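Matching sites in KLLA0C04147p from Kluyveromyces lactis, a protein that binds ergosterol and probably transfers sterols between membranes through its oxysterol-binding-protein-related domain (PDB 5H2D (chain A, 1.60 Å), residues G126-Y131 and P349-R354), and in its relative oxysterol-binding protein homolog 3 from Saccharomyces cerevisiae (PDB 4IC4 (chain B, 1.50 Å), residues A125-L130 and P317-R322). One frame, after least-squares fit of the local backbone (RMSD 0.17 Å); residues are numbered along the deposited sequences.

Structure 1 (5H2D); sequences GETFEY and PPTDTR.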
loop_
_atom_site.group_PDB
_atom_site.type_symbol
_atom_site.label_atom_id
_atom_site.label_comp_id
_atom_site.label_asym_id
_atom_site.label_seq_id
_atom_site.Cartn_x
_atom_site.Cartn_y
_atom_site.Cartn_z
ATOM N N GLY A 126 -17.806 2.395 -0.460
ATOM C CA GLY A 126 -17.819 3.820 -0.693
ATOM C C GLY A 126 -16.912 4.606 0.227
ATOM O O GLY A 126 -16.749 5.816 0.026
ATOM N N GLU A 127 -16.308 3.958 1.220
ATOM C CA GLU A 127 -15.335 4.643 2.056
ATOM C C GLU A 127 -14.168 5.113 1.194
ATOM O O GLU A 127 -13.792 4.464 0.215
ATOM C CB GLU A 127 -14.841 3.709 3.161
ATOM C CG GLU A 127 -14.008 4.406 4.244
ATOM C CD GLU A 127 -13.700 3.532 5.460
ATOM O OE1 GLU A 127 -12.696 3.818 6.151
ATOM O OE2 GLU A 127 -14.458 2.587 5.748
ATOM N N THR A 128 -13.615 6.274 1.534
ATOM C CA THR A 128 -12.488 6.826 0.807
ATOM C C THR A 128 -11.361 7.159 1.772
ATOM O O THR A 128 -11.561 7.262 2.979
ATOM C CB THR A 128 -12.874 8.096 0.033
ATOM O OG1 THR A 128 -13.406 9.066 0.956
ATOM C CG2 THR A 128 -13.930 7.790 -1.012
ATOM N N PHE A 129 -10.163 7.326 1.222
ATOM C CA PHE A 129 -9.067 7.828 2.035
ATOM C C PHE A 129 -8.136 8.633 1.142
ATOM O O PHE A 129 -7.709 8.157 0.089
ATOM C CB PHE A 129 -8.308 6.690 2.752
ATOM C CG PHE A 129 -7.071 7.166 3.501
ATOM C CD1 PHE A 129 -7.195 7.990 4.613
ATOM C CD2 PHE A 129 -5.793 6.802 3.088
ATOM C CE1 PHE A 129 -6.073 8.448 5.282
ATOM C CE2 PHE A 129 -4.668 7.253 3.768
ATOM C CZ PHE A 129 -4.815 8.079 4.865
ATOM N N GLU A 130 -7.852 9.864 1.553
ATOM C CA GLU A 130 -6.904 10.713 0.850
ATOM C C GLU A 130 -5.689 10.963 1.726
ATOM O O GLU A 130 -5.778 10.945 2.958
ATOM C CB GLU A 130 -7.535 12.052 0.479
ATOM C CG GLU A 130 -8.030 12.821 1.691
ATOM C CD GLU A 130 -8.211 14.310 1.392
ATOM O OE1 GLU A 130 -7.284 15.081 1.726
ATOM O OE2 GLU A 130 -9.262 14.674 0.804
ATOM N N TYR A 131 -4.548 11.192 1.082
ATOM C CA TYR A 131 -3.321 11.507 1.812
ATOM C C TYR A 131 -2.370 12.203 0.850
ATOM O O TYR A 131 -1.919 11.597 -0.129
ATOM C CB TYR A 131 -2.699 10.235 2.391
ATOM C CG TYR A 131 -1.442 10.382 3.221
ATOM C CD1 TYR A 131 -1.516 10.731 4.566
ATOM C CD2 TYR A 131 -0.191 10.097 2.680
ATOM C CE1 TYR A 131 -0.369 10.830 5.345
ATOM C CE2 TYR A 131 0.965 10.184 3.454
ATOM C CZ TYR A 131 0.866 10.550 4.777
ATOM O OH TYR A 131 2.002 10.626 5.539
ATOM N N PRO A 349 -14.318 14.729 2.325
ATOM C CA PRO A 349 -15.664 14.204 2.095
ATOM C C PRO A 349 -16.141 13.471 3.328
ATOM O O PRO A 349 -15.311 13.028 4.136
ATOM C CB PRO A 349 -15.462 13.234 0.922
ATOM C CG PRO A 349 -14.044 12.739 1.106
ATOM C CD PRO A 349 -13.270 13.891 1.709
ATOM N N PRO A 350 -17.455 13.295 3.501
ATOM C CA PRO A 350 -17.949 12.552 4.672
ATOM C C PRO A 350 -17.510 11.104 4.700
ATOM O O PRO A 350 -17.688 10.449 5.731
ATOM C CB PRO A 350 -19.477 12.656 4.552
ATOM C CG PRO A 350 -19.733 13.702 3.530
ATOM C CD PRO A 350 -18.539 13.831 2.663
ATOM N N THR A 351 -16.948 10.597 3.608
ATOM C CA THR A 351 -16.544 9.208 3.500
ATOM C C THR A 351 -15.104 8.954 3.928
ATOM O O THR A 351 -14.690 7.793 3.927
ATOM C CB THR A 351 -16.708 8.733 2.055
ATOM O OG1 THR A 351 -15.971 9.616 1.199
ATOM C CG2 THR A 351 -18.194 8.695 1.644
ATOM N N ASP A 352 -14.325 9.980 4.270
ATOM C CA ASP A 352 -12.910 9.745 4.546
ATOM C C ASP A 352 -12.723 8.918 5.814
ATOM O O ASP A 352 -13.394 9.138 6.827
ATOM C CB ASP A 352 -12.134 11.059 4.676
ATOM C CG ASP A 352 -10.626 10.828 4.718
ATOM O OD1 ASP A 352 -10.021 10.679 3.629
ATOM O OD2 ASP A 352 -10.054 10.766 5.831
ATOM N N THR A 353 -11.776 7.971 5.751
ATOM C CA THR A 353 -11.484 7.080 6.875
ATOM C C THR A 353 -11.203 7.821 8.180
ATOM O O THR A 353 -11.537 7.312 9.259
ATOM C CB THR A 353 -10.285 6.190 6.520
ATOM O OG1 THR A 353 -10.594 5.452 5.328
ATOM C CG2 THR A 353 -9.943 5.217 7.688
ATOM N N ARG A 354 -10.595 9.015 8.116
ATOM C CA ARG A 354 -10.333 9.754 9.354
ATOM C C ARG A 354 -11.616 10.033 10.128
ATOM O O ARG A 354 -11.576 10.200 11.352
ATOM C CB ARG A 354 -9.619 11.068 9.052
ATOM C CG ARG A 354 -8.207 10.883 8.557
ATOM C CD ARG A 354 -7.698 12.206 8.040
ATOM N NE ARG A 354 -6.395 12.104 7.397
ATOM C CZ ARG A 354 -6.233 11.848 6.110
ATOM N NH1 ARG A 354 -7.291 11.639 5.343
ATOM N NH2 ARG A 354 -5.019 11.815 5.585
HETATM O O HOH W 1 -11.341 10.819 1.258
#
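An Asx turn at Asp352, in the loop before helix 357-363, is pinned to strand 128-133 of the sterol-binding barrel; the Phe129 side chain is about 12 Å from ergosterol. Thr128 N meets Thr351 O almost straight (178°), and Thr128 O accepts from Thr353 N. The hydroxyls of Thr128 and Thr351 lie 2.6 Å apart (OG1 to OG1); water 1 links Thr128 OG1 to Asp352 OD1, which takes Glu130 N. Asp352 OD2 accepts from Arg354 N and, as a salt bridge, Arg354 NH1. Arg354 NH1 and NH2 grip Glu130 O end-on, each at 2.9 Å, while Phe129 CE1 lies over one guanidinium face. With Tyr131 CG anti to the backbone N (chi1 -178°, chi2 82°), CD1 reaches the guanidinium edge, 3.8 Å from Arg354 NH2. Tyr131 OH is hydrogen-bonded to Thr336. Thr353 OG1 stands 2.8 Å from Glu127 OE1.

Structure 2 (4IC4); sequences AETFEL and PPTDSR.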
loop_
_atom_site.group_PDB
_atom_site.type_symbol
_atom_site.label_atom_id
_atom_site.label_comp_id
_atom_site.label_asym_id
_atom_site.label_seq_id
_atom_site.Cartn_x
_atom_site.Cartn_y
_atom_site.Cartn_z
ATOM N N ALA B 125 -17.638 2.442 -0.589
ATOM C CA ALA B 125 -17.659 3.879 -0.860
ATOM C C ALA B 125 -16.861 4.700 0.147
ATOM O O ALA B 125 -16.814 5.926 0.055
ATOM C CB ALA B 125 -19.098 4.392 -0.952
ATOM N N GLU B 126 -16.252 4.032 1.121
ATOM C CA GLU B 126 -15.402 4.737 2.070
ATOM C C GLU B 126 -14.188 5.176 1.241
ATOM O O GLU B 126 -13.794 4.500 0.285
ATOM C CB GLU B 126 -14.960 3.797 3.200
ATOM C CG GLU B 126 -13.988 4.418 4.201
ATOM C CD GLU B 126 -13.741 3.524 5.408
ATOM O OE1 GLU B 126 -12.657 3.625 6.022
ATOM O OE2 GLU B 126 -14.636 2.722 5.750
ATOM N N THR B 127 -13.592 6.300 1.611
ATOM C CA THR B 127 -12.440 6.814 0.890
ATOM C C THR B 127 -11.314 7.158 1.848
ATOM O O THR B 127 -11.500 7.193 3.064
ATOM C CB THR B 127 -12.800 8.102 0.116
ATOM O OG1 THR B 127 -13.347 9.067 1.026
ATOM C CG2 THR B 127 -13.807 7.807 -0.980
ATOM N N PHE B 128 -10.132 7.372 1.297
ATOM C CA PHE B 128 -9.010 7.803 2.104
ATOM C C PHE B 128 -8.072 8.590 1.223
ATOM O O PHE B 128 -7.547 8.077 0.239
ATOM C CB PHE B 128 -8.244 6.643 2.739
ATOM C CG PHE B 128 -7.033 7.086 3.511
ATOM C CD1 PHE B 128 -7.167 7.898 4.636
ATOM C CD2 PHE B 128 -5.754 6.730 3.092
ATOM C CE1 PHE B 128 -6.044 8.353 5.332
ATOM C CE2 PHE B 128 -4.623 7.178 3.778
ATOM C CZ PHE B 128 -4.767 7.994 4.904
ATOM N N GLU B 129 -7.891 9.859 1.559
ATOM C CA GLU B 129 -6.980 10.700 0.809
ATOM C C GLU B 129 -5.717 10.853 1.641
ATOM O O GLU B 129 -5.751 10.743 2.870
ATOM C CB GLU B 129 -7.574 12.090 0.566
ATOM C CG GLU B 129 -7.739 12.925 1.839
ATOM C CD GLU B 129 -7.868 14.416 1.557
ATOM O OE1 GLU B 129 -7.061 15.188 2.108
ATOM O OE2 GLU B 129 -8.771 14.818 0.797
ATOM N N LEU B 130 -4.604 11.101 0.967
ATOM C CA LEU B 130 -3.340 11.307 1.652
ATOM C C LEU B 130 -2.479 12.253 0.838
ATOM O O LEU B 130 -1.962 11.895 -0.223
ATOM C CB LEU B 130 -2.600 9.981 1.868
ATOM C CG LEU B 130 -1.253 10.128 2.589
ATOM C CD1 LEU B 130 -1.457 10.700 3.990
ATOM C CD2 LEU B 130 -0.567 8.777 2.659
ATOM N N PRO B 317 -14.418 14.730 2.402
ATOM C CA PRO B 317 -15.784 14.357 2.037
ATOM C C PRO B 317 -16.269 13.578 3.267
ATOM O O PRO B 317 -15.466 13.190 4.113
ATOM C CB PRO B 317 -15.580 13.456 0.825
ATOM C CG PRO B 317 -14.279 12.782 1.143
ATOM C CD PRO B 317 -13.435 13.934 1.646
ATOM N N PRO B 318 -17.577 13.334 3.381
ATOM C CA PRO B 318 -18.110 12.602 4.535
ATOM C C PRO B 318 -17.593 11.174 4.691
ATOM O O PRO B 318 -17.744 10.566 5.749
ATOM C CB PRO B 318 -19.617 12.607 4.280
ATOM C CG PRO B 318 -19.827 13.855 3.484
ATOM C CD PRO B 318 -18.662 13.852 2.534
ATOM N N THR B 319 -16.957 10.668 3.640
ATOM C CA THR B 319 -16.496 9.285 3.582
ATOM C C THR B 319 -15.059 8.928 3.969
ATOM O O THR B 319 -14.704 7.748 3.956
ATOM C CB THR B 319 -16.711 8.753 2.152
ATOM O OG1 THR B 319 -16.009 9.602 1.235
ATOM C CG2 THR B 319 -18.198 8.757 1.780
ATOM N N ASP B 320 -14.229 9.909 4.308
ATOM C CA ASP B 320 -12.835 9.601 4.630
ATOM C C ASP B 320 -12.672 8.729 5.875
ATOM O O ASP B 320 -13.398 8.889 6.861
ATOM C CB ASP B 320 -12.045 10.898 4.805
ATOM C CG ASP B 320 -10.541 10.683 4.740
ATOM O OD1 ASP B 320 -9.986 10.617 3.622
ATOM O OD2 ASP B 320 -9.910 10.576 5.811
ATOM N N SER B 321 -11.712 7.808 5.833
ATOM C CA SER B 321 -11.460 6.920 6.969
ATOM C C SER B 321 -11.180 7.692 8.259
ATOM O O SER B 321 -11.453 7.195 9.352
ATOM C CB SER B 321 -10.274 5.997 6.680
ATOM O OG SER B 321 -10.546 5.115 5.605
ATOM N N ARG B 322 -10.631 8.896 8.139
ATOM C CA ARG B 322 -10.336 9.702 9.326
ATOM C C ARG B 322 -11.603 10.128 10.057
ATOM O O ARG B 322 -11.537 10.574 11.202
ATOM C CB ARG B 322 -9.560 10.962 8.950
ATOM C CG ARG B 322 -8.196 10.726 8.329
ATOM C CD ARG B 322 -7.535 12.055 8.027
ATOM N NE ARG B 322 -6.254 11.910 7.341
ATOM C CZ ARG B 322 -6.119 11.648 6.046
ATOM N NH1 ARG B 322 -7.188 11.495 5.274
ATOM N NH2 ARG B 322 -4.905 11.556 5.515
HETATM O O HOH W 2 -11.502 10.979 1.407
#
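The Asx turn at Asp320 is tied to strand 127-132 through backbone and side-chain bonds. Thr127 N meets Thr319 O almost straight (177°), and Thr127 O accepts from Ser321 N. The hydroxyls of Thr127 and Thr319 lie 2.7 Å apart (OG1 to OG1); water 2 links Thr127 OG1 to Asp320 OD1, which takes Glu129 N. Asp320 OD2 accepts from Arg322 N and, as a salt bridge, Arg322 NH1. Arg322 NH1 and NH2 grip Glu129 O end-on, each at 2.9 Å, while Phe128 CE1 lies over one guanidinium face. With Leu130 CG anti to the backbone N (chi1 -180°, chi2 62°), CD1 reaches the guanidinium edge, 3.9 Å from Arg322 NH2. Ser321 OG donates to Glu126 OE1 at 2.6 Å and is also hydrogen-bonded to Ser70.

Comparison
At the last residue of segment 126-131 the phenol of Tyr131(A) gives way to the shorter isobutyl group of Leu130(B). The CB atoms coincide, chi1 is -178° against -180°, and CD1 of Tyr131(A) and CD1 of Leu130(B) are 0.6 Å apart after superposition. That branch therefore still touches the guanidinium: Tyr131(A) CD1 to Arg354(A) NH2 is 3.8 Å, Leu130(B) CD1 to Arg322(B) NH2 3.9 Å. CE1, CE2, CZ and OH of Tyr131(A) have no counterpart in Leu130(B), so the end of the ring and its hydroxyl go. Arg354(A) and Arg322(B) keep their place, as do the salt bridges to Asp352(A) and Asp320(B).

Where Thr353(A) becomes Ser321(B), methyl CG2 disappears but the hydroxyl remains: OG1 of Thr353(A) and OG of Ser321(B) are 0.4 Å apart after superposition. The link to the glutamate is kept, with Thr353(A) OG1 2.8 Å from Glu127(A) OE1 and Ser321(B) OG 2.6 Å from Glu126(B) OE1. The exchange thus removes apolar bulk beside that carboxylate without displacing the polar group; Glu127(A) and Glu126(B) keep their place.

At the first residue of segment 126-131, Ala125(B) adds a CB absent from Gly126(A), although phi is positive in both and the CA traces coincide.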